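Local coordinates for PhnB-like domain-containing protein (Pseudomonas aeruginosa, PDB 1U69) that is of unknown function but belongs to the PhnB-like branch of the glyoxalase superfamily and has been proposed as a potential drug-resistance protein, at residues 8-13 with 62-67; 27-32 with 90-95; 35-40 with 53-58; 82-87 with 120-125. All blocks are in the same frame, centred on the assembly; numbering follows the deposited sequence.

Interaction 1: 8-13 with 62-67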
loop_
_atom_site.group_PDB
_atom_site.type_symbol
_atom_site.label_atom_id
_atom_site.label_comp_id
_atom_site.label_asym_id
_atom_site.label_seq_id
_atom_site.Cartn_x
_atom_site.Cartn_y
_atom_site.Cartn_z
ATOM N N THR A 8 10.738 -8.303 1.489
ATOM C CA THR A 8 9.862 -9.300 2.110
ATOM C C THR A 8 10.108 -9.319 3.613
ATOM O O THR A 8 11.251 -9.271 4.051
ATOM C CB THR A 8 10.177 -10.689 1.503
ATOM O OG1 THR A 8 9.972 -10.655 0.076
ATOM C CG2 THR A 8 9.235 -11.767 2.025
ATOM N N ILE A 9 9.042 -9.371 4.401
ATOM C CA ILE A 9 9.142 -9.443 5.860
ATOM C C ILE A 9 9.458 -10.890 6.225
ATOM O O ILE A 9 8.630 -11.751 5.982
ATOM C CB ILE A 9 7.809 -8.976 6.510
ATOM C CG1 ILE A 9 7.623 -7.454 6.417
ATOM C CG2 ILE A 9 7.747 -9.354 8.013
ATOM C CD1 ILE A 9 7.848 -6.819 5.093
ATOM N N CYS A 10 10.631 -11.151 6.806
ATOM C CA CYS A 10 11.063 -12.505 7.175
ATOM C C CYS A 10 10.914 -12.709 8.678
ATOM O O CYS A 10 11.486 -11.969 9.459
ATOM C CB CYS A 10 12.516 -12.731 6.753
ATOM S SG CYS A 10 13.100 -14.413 6.988
ATOM N N LEU A 11 10.116 -13.700 9.066
ATOM C CA LEU A 11 9.829 -13.971 10.466
ATOM C C LEU A 11 10.355 -15.352 10.810
ATOM O O LEU A 11 10.130 -16.302 10.065
ATOM C CB LEU A 11 8.330 -13.905 10.713
ATOM C CG LEU A 11 7.747 -12.500 10.513
ATOM C CD1 LEU A 11 6.241 -12.587 10.441
ATOM C CD2 LEU A 11 8.209 -11.577 11.626
ATOM N N TRP A 12 11.046 -15.439 11.947
ATOM C CA TRP A 12 11.731 -16.654 12.399
ATOM C C TRP A 12 10.763 -17.531 13.181
ATOM O O TRP A 12 10.050 -17.046 14.062
ATOM C CB TRP A 12 12.913 -16.257 13.291
ATOM C CG TRP A 12 13.954 -17.303 13.542
ATOM C CD1 TRP A 12 13.849 -18.391 14.354
ATOM C CD2 TRP A 12 15.276 -17.323 13.010
ATOM N NE1 TRP A 12 15.028 -19.094 14.348
ATOM C CE2 TRP A 12 15.924 -18.463 13.533
ATOM C CE3 TRP A 12 15.986 -16.495 12.144
ATOM C CZ2 TRP A 12 17.234 -18.798 13.205
ATOM C CZ3 TRP A 12 17.294 -16.831 11.815
ATOM C CH2 TRP A 12 17.899 -17.975 12.339
ATOM N N TYR A 13 10.744 -18.818 12.855
ATOM C CA TYR A 13 9.957 -19.816 13.582
ATOM C C TYR A 13 10.839 -21.001 13.956
ATOM O O TYR A 13 11.866 -21.245 13.327
ATOM C CB TYR A 13 8.773 -20.317 12.735
ATOM C CG TYR A 13 7.772 -19.239 12.423
ATOM C CD1 TYR A 13 6.710 -18.977 13.280
ATOM C CD2 TYR A 13 7.899 -18.466 11.265
ATOM C CE1 TYR A 13 5.815 -17.960 13.016
ATOM C CE2 TYR A 13 7.004 -17.459 10.987
ATOM C CZ TYR A 13 5.970 -17.204 11.858
ATOM O OH TYR A 13 5.114 -16.168 11.564
ATOM N N PRO A 62 4.068 -8.801 1.814
ATOM C CA PRO A 62 4.736 -10.052 1.445
ATOM C C PRO A 62 5.646 -10.534 2.573
ATOM O O PRO A 62 6.458 -9.747 3.073
ATOM C CB PRO A 62 5.560 -9.661 0.207
ATOM C CG PRO A 62 5.863 -8.196 0.407
ATOM C CD PRO A 62 4.656 -7.638 1.121
ATOM N N CYS A 63 5.494 -11.793 2.969
ATOM C CA CYS A 63 6.219 -12.350 4.100
ATOM C C CYS A 63 6.864 -13.670 3.751
ATOM O O CYS A 63 6.475 -14.330 2.785
ATOM C CB CYS A 63 5.293 -12.554 5.291
ATOM S SG CYS A 63 4.471 -11.088 5.920
ATOM N N LEU A 64 7.873 -14.025 4.547
ATOM C CA LEU A 64 8.552 -15.311 4.476
ATOM C C LEU A 64 8.662 -15.824 5.911
ATOM O O LEU A 64 9.148 -15.103 6.782
ATOM C CB LEU A 64 9.953 -15.127 3.873
ATOM C CG LEU A 64 10.735 -16.386 3.484
ATOM C CD1 LEU A 64 10.140 -16.989 2.214
ATOM C CD2 LEU A 64 12.217 -16.060 3.298
ATOM N N GLY A 65 8.182 -17.044 6.154
ATOM C CA GLY A 65 8.371 -17.719 7.433
ATOM C C GLY A 65 9.577 -18.636 7.301
ATOM O O GLY A 65 9.618 -19.479 6.399
ATOM N N LEU A 66 10.551 -18.478 8.193
ATOM C CA LEU A 66 11.803 -19.223 8.128
ATOM C C LEU A 66 11.895 -20.168 9.301
ATOM O O LEU A 66 11.872 -19.729 10.443
ATOM C CB LEU A 66 12.977 -18.241 8.177
ATOM C CG LEU A 66 14.404 -18.793 8.280
ATOM C CD1 LEU A 66 14.785 -19.692 7.121
ATOM C CD2 LEU A 66 15.373 -17.606 8.331
ATOM N N ASN A 67 12.012 -21.465 9.017
ATOM C CA ASN A 67 12.251 -22.455 10.063
ATOM C C ASN A 67 13.727 -22.501 10.445
ATOM O O ASN A 67 14.510 -23.271 9.897
ATOM C CB ASN A 67 11.740 -23.830 9.628
ATOM C CG ASN A 67 10.223 -23.915 9.669
ATOM O OD1 ASN A 67 9.592 -23.265 10.508
ATOM N ND2 ASN A 67 9.631 -24.703 8.769
#
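Trp12 and Leu66 stand side by side, pointing the same way from adjacent parallel strands. The leucine's CD2 comes obliquely to the six-membered ring of the indole, 4.0 Å from Trp12 CE3. In both residues CG is anti to the backbone N (chi1 -163° in Trp12), which sets the two CG atoms alike on their backbones. On the same face Cys10 SG touches both leucines, 4.0 Å from Leu66 CB and 4.1 Å from Leu64 CD2.

The other face is built differently. Tyr13 CG lies beside the backbone N (chi1 -64°), and the ring brings its edge to the neighbouring backbone: CE2 is 3.8 Å from Gly65 CA, which lies near the ring plane together with Leu66 N. Asn67 OD1, 3.8 Å from Tyr13 CB, is hydrogen-bonded to the backbone N of Ala17. Further back, Cys63 SG packs on Ile9 CB at 4.0 Å.

Backbone bonds fix this register. Ile9 N, Leu11 N and Tyr13 N donate to Pro62 O, Leu64 O and Leu66 O, while Leu64 N and Leu66 N return bonds to Ile9 O and Leu11 O, the parallel pattern of strands whose axes diverge by 24°.

These are the first and last strands of a beta-alpha-beta-beta-beta unit. Strand 51-58 flanks 61-67 on its other side, Phe78 and Phe80 of strand 78-84 pack on Leu11, and Tyr24 of helix 17-27 is hydrogen-bonded to the Tyr13 hydroxyl through its own OH. Thr8 to Leu11 form an antiparallel ladder with a strand of the second subunit, extending the sheet across the interface.

Interaction 2: 27-32 with 90-95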
loop_
_atom_site.group_PDB
_atom_site.type_symbol
_atom_site.label_atom_id
_atom_site.label_comp_id
_atom_site.label_asym_id
_atom_site.label_seq_id
_atom_site.Cartn_x
_atom_site.Cartn_y
_atom_site.Cartn_z
ATOM N N THR A 27 -7.153 -16.565 9.221
ATOM C CA THR A 27 -7.552 -15.620 10.265
ATOM C C THR A 27 -7.790 -14.227 9.721
ATOM O O THR A 27 -8.813 -13.631 9.974
ATOM C CB THR A 27 -6.471 -15.562 11.358
ATOM O OG1 THR A 27 -6.444 -16.809 12.071
ATOM C CG2 THR A 27 -6.806 -14.524 12.432
ATOM N N PHE A 28 -6.815 -13.690 9.000
ATOM C CA PHE A 28 -6.897 -12.319 8.532
ATOM C C PHE A 28 -7.495 -12.252 7.135
ATOM O O PHE A 28 -7.330 -13.176 6.336
ATOM C CB PHE A 28 -5.501 -11.698 8.518
ATOM C CG PHE A 28 -4.858 -11.647 9.863
ATOM C CD1 PHE A 28 -5.250 -10.695 10.790
ATOM C CD2 PHE A 28 -3.849 -12.536 10.202
ATOM C CE1 PHE A 28 -4.640 -10.643 12.044
ATOM C CE2 PHE A 28 -3.253 -12.503 11.453
ATOM C CZ PHE A 28 -3.640 -11.564 12.370
ATOM N N PRO A 29 -8.144 -11.138 6.810
ATOM C CA PRO A 29 -8.646 -10.934 5.453
ATOM C C PRO A 29 -7.504 -10.760 4.457
ATOM O O PRO A 29 -6.390 -10.361 4.861
ATOM C CB PRO A 29 -9.429 -9.628 5.580
ATOM C CG PRO A 29 -8.744 -8.901 6.667
ATOM C CD PRO A 29 -8.378 -9.959 7.663
ATOM N N ASP A 30 -7.770 -11.016 3.178
ATOM C CA ASP A 30 -6.791 -10.785 2.105
ATOM C C ASP A 30 -5.406 -11.334 2.451
ATOM O O ASP A 30 -4.374 -10.659 2.319
ATOM C CB ASP A 30 -6.712 -9.290 1.753
ATOM C CG ASP A 30 -6.147 -9.051 0.368
ATOM O OD1 ASP A 30 -6.437 -9.840 -0.538
ATOM O OD2 ASP A 30 -5.400 -8.094 0.080
ATOM N N SER A 31 -5.392 -12.574 2.920
ATOM C CA SER A 31 -4.155 -13.241 3.299
ATOM C C SER A 31 -4.124 -14.668 2.744
ATOM O O SER A 31 -5.167 -15.325 2.615
ATOM C CB SER A 31 -3.999 -13.220 4.822
ATOM O OG SER A 31 -4.092 -11.896 5.337
ATOM N N ALA A 32 -2.926 -15.148 2.441
ATOM C CA ALA A 32 -2.748 -16.428 1.770
ATOM C C ALA A 32 -1.350 -17.006 1.910
ATOM O O ALA A 32 -0.355 -16.272 1.984
ATOM C CB ALA A 32 -3.075 -16.269 0.282
ATOM N N THR A 90 -12.352 -5.631 15.212
ATOM C CA THR A 90 -11.407 -5.482 16.325
ATOM C C THR A 90 -11.472 -6.695 17.227
ATOM O O THR A 90 -10.468 -7.324 17.489
ATOM C CB THR A 90 -11.691 -4.175 17.103
ATOM O OG1 THR A 90 -11.603 -3.055 16.208
ATOM C CG2 THR A 90 -10.627 -3.901 18.173
ATOM N N ASP A 91 -12.674 -7.064 17.674
ATOM C CA ASP A 91 -12.827 -8.204 18.557
ATOM C C ASP A 91 -12.431 -9.504 17.891
ATOM O O ASP A 91 -11.774 -10.340 18.499
ATOM C CB ASP A 91 -14.283 -8.334 19.039
ATOM C CG ASP A 91 -14.719 -7.175 19.894
ATOM O OD1 ASP A 91 -13.865 -6.351 20.282
ATOM O OD2 ASP A 91 -15.918 -6.998 20.212
ATOM N N ARG A 92 -12.819 -9.673 16.634
ATOM C CA ARG A 92 -12.587 -10.944 15.960
ATOM C C ARG A 92 -11.101 -11.223 15.836
ATOM O O ARG A 92 -10.652 -12.339 16.096
ATOM C CB ARG A 92 -13.256 -10.980 14.580
ATOM C CG ARG A 92 -13.147 -12.331 13.923
ATOM C CD ARG A 92 -13.710 -12.369 12.502
ATOM N NE ARG A 92 -12.835 -11.790 11.466
ATOM C CZ ARG A 92 -11.695 -12.338 11.028
ATOM N NH1 ARG A 92 -11.244 -13.491 11.532
ATOM N NH2 ARG A 92 -11.007 -11.733 10.057
ATOM N N LEU A 93 -10.333 -10.206 15.444
ATOM C CA LEU A 93 -8.916 -10.382 15.180
ATOM C C LEU A 93 -8.132 -10.519 16.478
ATOM O O LEU A 93 -7.252 -11.379 16.598
ATOM C CB LEU A 93 -8.395 -9.222 14.316
ATOM C CG LEU A 93 -8.922 -9.190 12.870
ATOM C CD1 LEU A 93 -8.219 -8.069 12.083
ATOM C CD2 LEU A 93 -8.730 -10.519 12.184
ATOM N N TRP A 94 -8.450 -9.679 17.439
ATOM C CA TRP A 94 -7.836 -9.753 18.769
ATOM C C TRP A 94 -8.042 -11.148 19.382
ATOM O O TRP A 94 -7.100 -11.804 19.827
ATOM C CB TRP A 94 -8.450 -8.680 19.662
ATOM C CG TRP A 94 -8.065 -8.773 21.115
ATOM C CD1 TRP A 94 -8.666 -9.527 22.078
ATOM C CD2 TRP A 94 -6.996 -8.079 21.766
ATOM N NE1 TRP A 94 -8.045 -9.349 23.289
ATOM C CE2 TRP A 94 -7.006 -8.465 23.121
ATOM C CE3 TRP A 94 -6.028 -7.164 21.338
ATOM C CZ2 TRP A 94 -6.097 -7.967 24.052
ATOM C CZ3 TRP A 94 -5.117 -6.695 22.250
ATOM C CH2 TRP A 94 -5.162 -7.079 23.596
ATOM N N ASN A 95 -9.279 -11.608 19.365
ATOM C CA ASN A 95 -9.601 -12.902 19.946
ATOM C C ASN A 95 -8.922 -14.047 19.206
ATOM O O ASN A 95 -8.476 -15.009 19.828
ATOM C CB ASN A 95 -11.104 -13.101 19.967
ATOM C CG ASN A 95 -11.790 -12.266 21.027
ATOM O OD1 ASN A 95 -11.187 -11.879 22.038
ATOM N ND2 ASN A 95 -13.064 -11.967 20.794
#
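Arg92 reaches out from helix 87-99 to grip the carbonyl oxygen of Thr27 with both terminal nitrogens. NH1 and NH2 each stand 2.9 Å from Thr27 O, with N-H...O angles of 146° and 145°; neither bond is straight because one acceptor serves the whole fork. Thr27 O lies practically in the guanidinium plane. The arginine chain runs extended until chi3 (78°) bends NE out of line. Pro29 CD also comes to the guanidinium edge, 4.0 Å from NH2.

Leu93 follows and works in two directions. Its CD2 sits over a guanidinium face, 3.3 Å above the plane and offset toward the rim, and meets Phe28 CD1 at 3.8 Å, obliquely to the ring. Phe28 is also covered by its own neighbour, Thr27 CG2 lying 4.1 Å above the ring centre, and it stacks with Trp118.

Phe28 is the first residue to leave helical geometry after helix 17-27, so the gripped carbonyl belongs to that helix's last turn. A cation there would be expected to interact well with the negative end of the helix dipole. An arginine side chain thus binds the last-turn carbonyl of helix 17-27, and the contact joins the helices of the two beta-alpha-beta-beta-beta modules characteristic of the glyoxalase fold.

Interaction 3: 35-40 with 53-58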
loop_
_atom_site.group_PDB
_atom_site.type_symbol
_atom_site.label_atom_id
_atom_site.label_comp_id
_atom_site.label_asym_id
_atom_site.label_seq_id
_atom_site.Cartn_x
_atom_site.Cartn_y
_atom_site.Cartn_z
ATOM N N ALA A 35 3.674 -20.303 -1.237
ATOM C CA ALA A 35 4.641 -21.318 -1.661
ATOM C C ALA A 35 5.357 -21.917 -0.468
ATOM O O ALA A 35 5.543 -21.260 0.542
ATOM C CB ALA A 35 5.644 -20.728 -2.606
ATOM N N VAL A 36 5.739 -23.186 -0.596
ATOM C CA VAL A 36 6.476 -23.898 0.441
ATOM C C VAL A 36 7.775 -24.378 -0.175
ATOM O O VAL A 36 7.764 -24.974 -1.264
ATOM C CB VAL A 36 5.648 -25.067 0.972
ATOM C CG1 VAL A 36 6.412 -25.866 2.026
ATOM C CG2 VAL A 36 4.336 -24.537 1.531
ATOM N N HIS A 37 8.886 -24.079 0.499
ATOM C CA HIS A 37 10.223 -24.368 -0.011
ATOM C C HIS A 37 10.913 -25.312 0.945
ATOM O O HIS A 37 11.109 -24.998 2.118
ATOM C CB HIS A 37 11.045 -23.095 -0.142
ATOM C CG HIS A 37 10.454 -22.101 -1.091
ATOM N ND1 HIS A 37 10.250 -22.388 -2.422
ATOM C CD2 HIS A 37 10.001 -20.840 -0.901
ATOM C CE1 HIS A 37 9.700 -21.344 -3.016
ATOM N NE2 HIS A 37 9.540 -20.390 -2.116
ATOM N N ARG A 38 11.306 -26.471 0.439
ATOM C CA ARG A 38 11.914 -27.474 1.288
ATOM C C ARG A 38 13.429 -27.346 1.280
ATOM O O ARG A 38 14.009 -26.823 0.333
ATOM C CB ARG A 38 11.436 -28.874 0.886
ATOM C CG ARG A 38 10.036 -29.123 1.436
ATOM C CD ARG A 38 9.272 -30.269 0.835
ATOM N NE ARG A 38 7.869 -30.203 1.253
ATOM C CZ ARG A 38 7.406 -30.535 2.465
ATOM N NH1 ARG A 38 8.216 -30.988 3.419
ATOM N NH2 ARG A 38 6.109 -30.424 2.726
ATOM N N ALA A 39 14.055 -27.782 2.373
ATOM C CA ALA A 39 15.498 -27.660 2.557
ATOM C C ALA A 39 16.202 -28.604 1.588
ATOM O O ALA A 39 15.884 -29.792 1.564
ATOM C CB ALA A 39 15.868 -28.002 3.970
ATOM N N PRO A 40 17.128 -28.094 0.776
ATOM C CA PRO A 40 17.832 -28.963 -0.179
ATOM C C PRO A 40 18.909 -29.816 0.475
ATOM O O PRO A 40 19.376 -30.758 -0.154
ATOM C CB PRO A 40 18.429 -27.982 -1.198
ATOM C CG PRO A 40 18.479 -26.663 -0.527
ATOM C CD PRO A 40 17.527 -26.682 0.642
ATOM N N THR A 53 11.438 -22.600 4.164
ATOM C CA THR A 53 10.678 -21.347 4.181
ATOM C C THR A 53 9.281 -21.514 3.610
ATOM O O THR A 53 8.997 -22.432 2.836
ATOM C CB THR A 53 11.372 -20.214 3.407
ATOM O OG1 THR A 53 11.540 -20.581 2.023
ATOM C CG2 THR A 53 12.762 -19.916 3.947
ATOM N N VAL A 54 8.429 -20.562 3.966
ATOM C CA VAL A 54 7.066 -20.490 3.449
ATOM C C VAL A 54 6.805 -19.042 3.041
ATOM O O VAL A 54 6.933 -18.132 3.863
ATOM C CB VAL A 54 6.039 -20.891 4.517
ATOM C CG1 VAL A 54 4.639 -20.806 3.942
ATOM C CG2 VAL A 54 6.327 -22.301 5.087
ATOM N N GLU A 55 6.467 -18.831 1.777
ATOM C CA GLU A 55 6.045 -17.511 1.317
ATOM C C GLU A 55 4.572 -17.346 1.629
ATOM O O GLU A 55 3.777 -18.238 1.378
ATOM C CB GLU A 55 6.289 -17.333 -0.180
ATOM C CG GLU A 55 7.738 -17.432 -0.633
ATOM C CD GLU A 55 7.861 -17.307 -2.145
ATOM O OE1 GLU A 55 7.258 -16.375 -2.720
ATOM O OE2 GLU A 55 8.518 -18.145 -2.763
ATOM N N PHE A 56 4.205 -16.205 2.205
ATOM C CA PHE A 56 2.806 -15.897 2.460
ATOM C C PHE A 56 2.575 -14.402 2.403
ATOM O O PHE A 56 3.529 -13.645 2.341
ATOM C CB PHE A 56 2.322 -16.514 3.784
ATOM C CG PHE A 56 2.950 -15.928 5.047
ATOM C CD1 PHE A 56 2.289 -14.953 5.786
ATOM C CD2 PHE A 56 4.162 -16.412 5.532
ATOM C CE1 PHE A 56 2.854 -14.447 6.963
ATOM C CE2 PHE A 56 4.695 -15.927 6.718
ATOM C CZ PHE A 56 4.041 -14.948 7.418
ATOM N N ARG A 57 1.314 -13.992 2.335
ATOM C CA ARG A 57 0.977 -12.573 2.287
ATOM C C ARG A 57 -0.055 -12.298 3.335
ATOM O O ARG A 57 -1.022 -13.056 3.457
ATOM C CB ARG A 57 0.428 -12.185 0.909
ATOM C CG ARG A 57 0.240 -10.682 0.689
ATOM C CD ARG A 57 -0.341 -10.338 -0.670
ATOM N NE ARG A 57 -1.340 -11.342 -0.989
ATOM C CZ ARG A 57 -1.198 -12.306 -1.902
ATOM N NH1 ARG A 57 -0.118 -12.384 -2.686
ATOM N NH2 ARG A 57 -2.169 -13.178 -2.068
ATOM N N VAL A 58 0.131 -11.232 4.112
ATOM C CA VAL A 58 -0.892 -10.817 5.069
ATOM C C VAL A 58 -1.320 -9.374 4.844
ATOM O O VAL A 58 -0.560 -8.460 5.078
ATOM C CB VAL A 58 -0.471 -11.019 6.568
ATOM C CG1 VAL A 58 -0.486 -12.481 6.905
ATOM C CG2 VAL A 58 0.891 -10.441 6.879
#
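A His-carboxylate hydrogen bond links His37 and Glu55 on one face of the antiparallel pair 31-38 and 51-58, where 31-38 is the outermost strand of the first sheet within this chain. His37 NE2 donates to Glu55 OE2 over only 2.6 Å, and at 172° the bond is almost straight. The carboxylate oxygen lies in the imidazole plane and uses its anti lone pair, away from the other oxygen. Ring and carboxylate are turned just 23° apart, so the two flat groups are nearly coplanar although the side chains themselves run at a slant to each other. Thr53 OG1 also lies near the ring plane, 3.3 Å from His37 CD2. Its chi1 of 61° sets it between the backbone N and the carbonyl carbon. Ala35 CB fills in beside the acid, 3.9 Å from Glu55 OE2.

These strands are the second and third of the first beta-alpha-beta-beta-beta module. Ala35-Glu55 and His37-Thr53 are hydrogen-bonded pairs: His37 N donates to Thr53 O at 2.9 Å, and Thr53 N donates back to His37 O at 3.2 Å, whereas of the two Ala35-Glu55 bonds the one from Ala35 N is weak. Between them, Val36 and Val54 form a non-hydrogen-bonded pair on the opposite face, with Val36 CG2 and Val54 CG1 4.5 Å apart. Helix 17-27 packs there through Leu18 and Ala21, while His37 touches Ala130 of the second subunit.

Interaction 4: 82-87 with 120-125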
loop_
_atom_site.group_PDB
_atom_site.type_symbol
_atom_site.label_atom_id
_atom_site.label_comp_id
_atom_site.label_asym_id
_atom_site.label_seq_id
_atom_site.Cartn_x
_atom_site.Cartn_y
_atom_site.Cartn_z
ATOM N N VAL A 82 -2.446 -3.621 12.601
ATOM C CA VAL A 82 -3.575 -3.901 11.738
ATOM C C VAL A 82 -4.658 -2.883 12.042
ATOM O O VAL A 82 -5.104 -2.758 13.176
ATOM C CB VAL A 82 -4.126 -5.330 11.979
ATOM C CG1 VAL A 82 -5.349 -5.575 11.107
ATOM C CG2 VAL A 82 -3.037 -6.385 11.729
ATOM N N ALA A 83 -5.053 -2.142 11.020
ATOM C CA ALA A 83 -6.060 -1.094 11.148
ATOM C C ALA A 83 -7.440 -1.715 11.036
ATOM O O ALA A 83 -7.713 -2.434 10.082
ATOM C CB ALA A 83 -5.871 -0.060 10.080
ATOM N N THR A 84 -8.314 -1.444 12.004
ATOM C CA THR A 84 -9.681 -2.005 11.943
ATOM C C THR A 84 -10.727 -0.889 11.812
ATOM O O THR A 84 -10.542 0.228 12.289
ATOM C CB THR A 84 -9.980 -2.918 13.151
ATOM O OG1 THR A 84 -9.717 -2.230 14.383
ATOM C CG2 THR A 84 -9.041 -4.106 13.187
ATOM N N ASP A 85 -11.848 -1.179 11.147
ATOM C CA ASP A 85 -12.861 -0.144 10.921
ATOM C C ASP A 85 -14.037 -0.171 11.899
ATOM O O ASP A 85 -14.793 0.790 11.953
ATOM C CB ASP A 85 -13.425 -0.228 9.503
ATOM C CG ASP A 85 -12.682 0.651 8.519
ATOM O OD1 ASP A 85 -11.854 1.507 8.936
ATOM O OD2 ASP A 85 -12.886 0.540 7.295
ATOM N N ASP A 86 -14.193 -1.254 12.652
ATOM C CA ASP A 86 -15.256 -1.313 13.658
ATOM C C ASP A 86 -14.944 -2.277 14.802
ATOM O O ASP A 86 -13.919 -2.960 14.789
ATOM C CB ASP A 86 -16.605 -1.653 12.996
ATOM C CG ASP A 86 -16.599 -2.975 12.236
ATOM O OD1 ASP A 86 -15.843 -3.911 12.562
ATOM O OD2 ASP A 86 -17.374 -3.181 11.284
ATOM N N GLN A 87 -15.845 -2.346 15.783
ATOM C CA GLN A 87 -15.606 -3.136 16.982
ATOM C C GLN A 87 -15.653 -4.613 16.661
ATOM O O GLN A 87 -14.920 -5.391 17.263
ATOM C CB GLN A 87 -16.619 -2.796 18.082
ATOM C CG GLN A 87 -16.239 -3.302 19.460
ATOM C CD GLN A 87 -14.975 -2.659 19.973
ATOM O OE1 GLN A 87 -14.912 -1.442 20.096
ATOM N NE2 GLN A 87 -13.955 -3.472 20.247
ATOM N N ILE A 120 -3.936 -4.642 17.165
ATOM C CA ILE A 120 -5.233 -4.547 16.539
ATOM C C ILE A 120 -5.750 -3.165 16.911
ATOM O O ILE A 120 -6.202 -2.939 18.033
ATOM C CB ILE A 120 -6.185 -5.674 17.010
ATOM C CG1 ILE A 120 -5.516 -7.062 16.876
ATOM C CG2 ILE A 120 -7.494 -5.589 16.245
ATOM C CD1 ILE A 120 -4.976 -7.398 15.532
ATOM N N THR A 121 -5.587 -2.238 15.971
ATOM C CA THR A 121 -5.659 -0.799 16.224
ATOM C C THR A 121 -6.756 -0.149 15.390
ATOM O O THR A 121 -6.583 0.082 14.201
ATOM C CB THR A 121 -4.306 -0.150 15.873
ATOM O OG1 THR A 121 -3.256 -0.804 16.593
ATOM C CG2 THR A 121 -4.242 1.310 16.322
ATOM N N PRO A 122 -7.893 0.152 16.001
ATOM C CA PRO A 122 -8.960 0.837 15.266
ATOM C C PRO A 122 -8.464 2.124 14.601
ATOM O O PRO A 122 -7.719 2.874 15.221
ATOM C CB PRO A 122 -9.983 1.128 16.363
ATOM C CG PRO A 122 -9.767 0.052 17.341
ATOM C CD PRO A 122 -8.280 -0.153 17.387
ATOM N N ARG A 123 -8.838 2.368 13.343
ATOM C CA ARG A 123 -8.440 3.610 12.683
ATOM C C ARG A 123 -8.885 4.839 13.500
ATOM O O ARG A 123 -8.219 5.869 13.487
ATOM C CB ARG A 123 -9.018 3.688 11.265
ATOM C CG ARG A 123 -8.261 2.853 10.253
ATOM C CD ARG A 123 -8.350 3.374 8.795
ATOM N NE ARG A 123 -7.624 2.517 7.847
ATOM C CZ ARG A 123 -8.052 1.330 7.444
ATOM N NH1 ARG A 123 -9.198 0.841 7.901
ATOM N NH2 ARG A 123 -7.336 0.612 6.595
ATOM N N VAL A 124 -10.007 4.706 14.196
ATOM C CA VAL A 124 -10.526 5.757 15.089
ATOM C C VAL A 124 -9.470 6.187 16.129
ATOM O O VAL A 124 -9.303 7.381 16.416
ATOM C CB VAL A 124 -11.837 5.276 15.802
ATOM C CG1 VAL A 124 -12.226 6.207 16.965
ATOM C CG2 VAL A 124 -12.976 5.159 14.810
ATOM N N LEU A 125 -8.751 5.212 16.681
ATOM C CA LEU A 125 -7.713 5.470 17.672
ATOM C C LEU A 125 -6.497 6.163 17.067
ATOM O O LEU A 125 -5.998 7.145 17.610
ATOM C CB LEU A 125 -7.289 4.156 18.340
ATOM C CG LEU A 125 -6.178 4.224 19.387
ATOM C CD1 LEU A 125 -6.536 5.222 20.486
ATOM C CD2 LEU A 125 -5.933 2.837 19.944
HETATM O O HOH W 1 -12.101 2.309 13.819
#
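The guanidinium of Arg123 has the methyl of Ala83 on one face and a carboxylate oxygen of Asp85 at its edge. Ala83 CB stands 3.7 Å above the plane, over the centre. Asp85 OD1 takes a 2.9 Å salt bridge from Arg123 NH1, but the two planes are turned 53° apart: the nitrogen comes from above the carboxylate plane, and the N-H...O angle is 133°, well short of straight. The arginine chain, extended from CG to NE, reaches across strand 78-84 and lays the guanidinium over Ala83. Both ends have further partners on the third subunit, Asp85 OD2 with Arg57 and Arg123 NH2 with Asp30, so the ion pair is part of an intersubunit charge network.

Strands 78-84 and 117-122 are the first and last of the second beta-alpha-beta-beta-beta module, and they lie in parallel. Thr121 N donates to Val82 O at 2.9 Å, and Thr84 N to Thr121 O at 3.2 Å. The pattern then runs on into helix 123-129, for which Pro122 is the N-cap residue: Arg123 N, in the helix's first turn, gives a 2.9 Å bond to Thr84 O. Water 1 donates to that same carbonyl oxygen and accepts from Val124 N.

On the other face Thr84 CG2 meets Ile120 CG2 at 3.7 Å, the side chains crossing at about a right angle. Thr84 OG1, placed by a chi1 of 53°, packs 3.3 Å from Pro122 CA and hydrogen-bonds to Thr90 OG1 of helix 87-99.

Overall arrangement
Interactions 1 and 4 are equivalent pairings, first with last strand, in the two modules, yet their centres lie about 25 Å apart on opposite sides of the chain's centre. Interaction 1, partly buried, meets through largely apolar side chains; interaction 4, buried, adds a salt bridge and a helix start. Interaction 3 shares a sheet with interaction 1, Cys63 N and Gly65 N bonding to Phe56 O and Val54 O; it is a surface contact with a polar His-Glu pair. Interaction 2, buried and closest to the chain's centre, uses a charged side chain on a helix-end carbonyl. It shares strand 31-38 with interaction 3 and touches interaction 4 through Thr90 and Leu93, thereby bridging the modules.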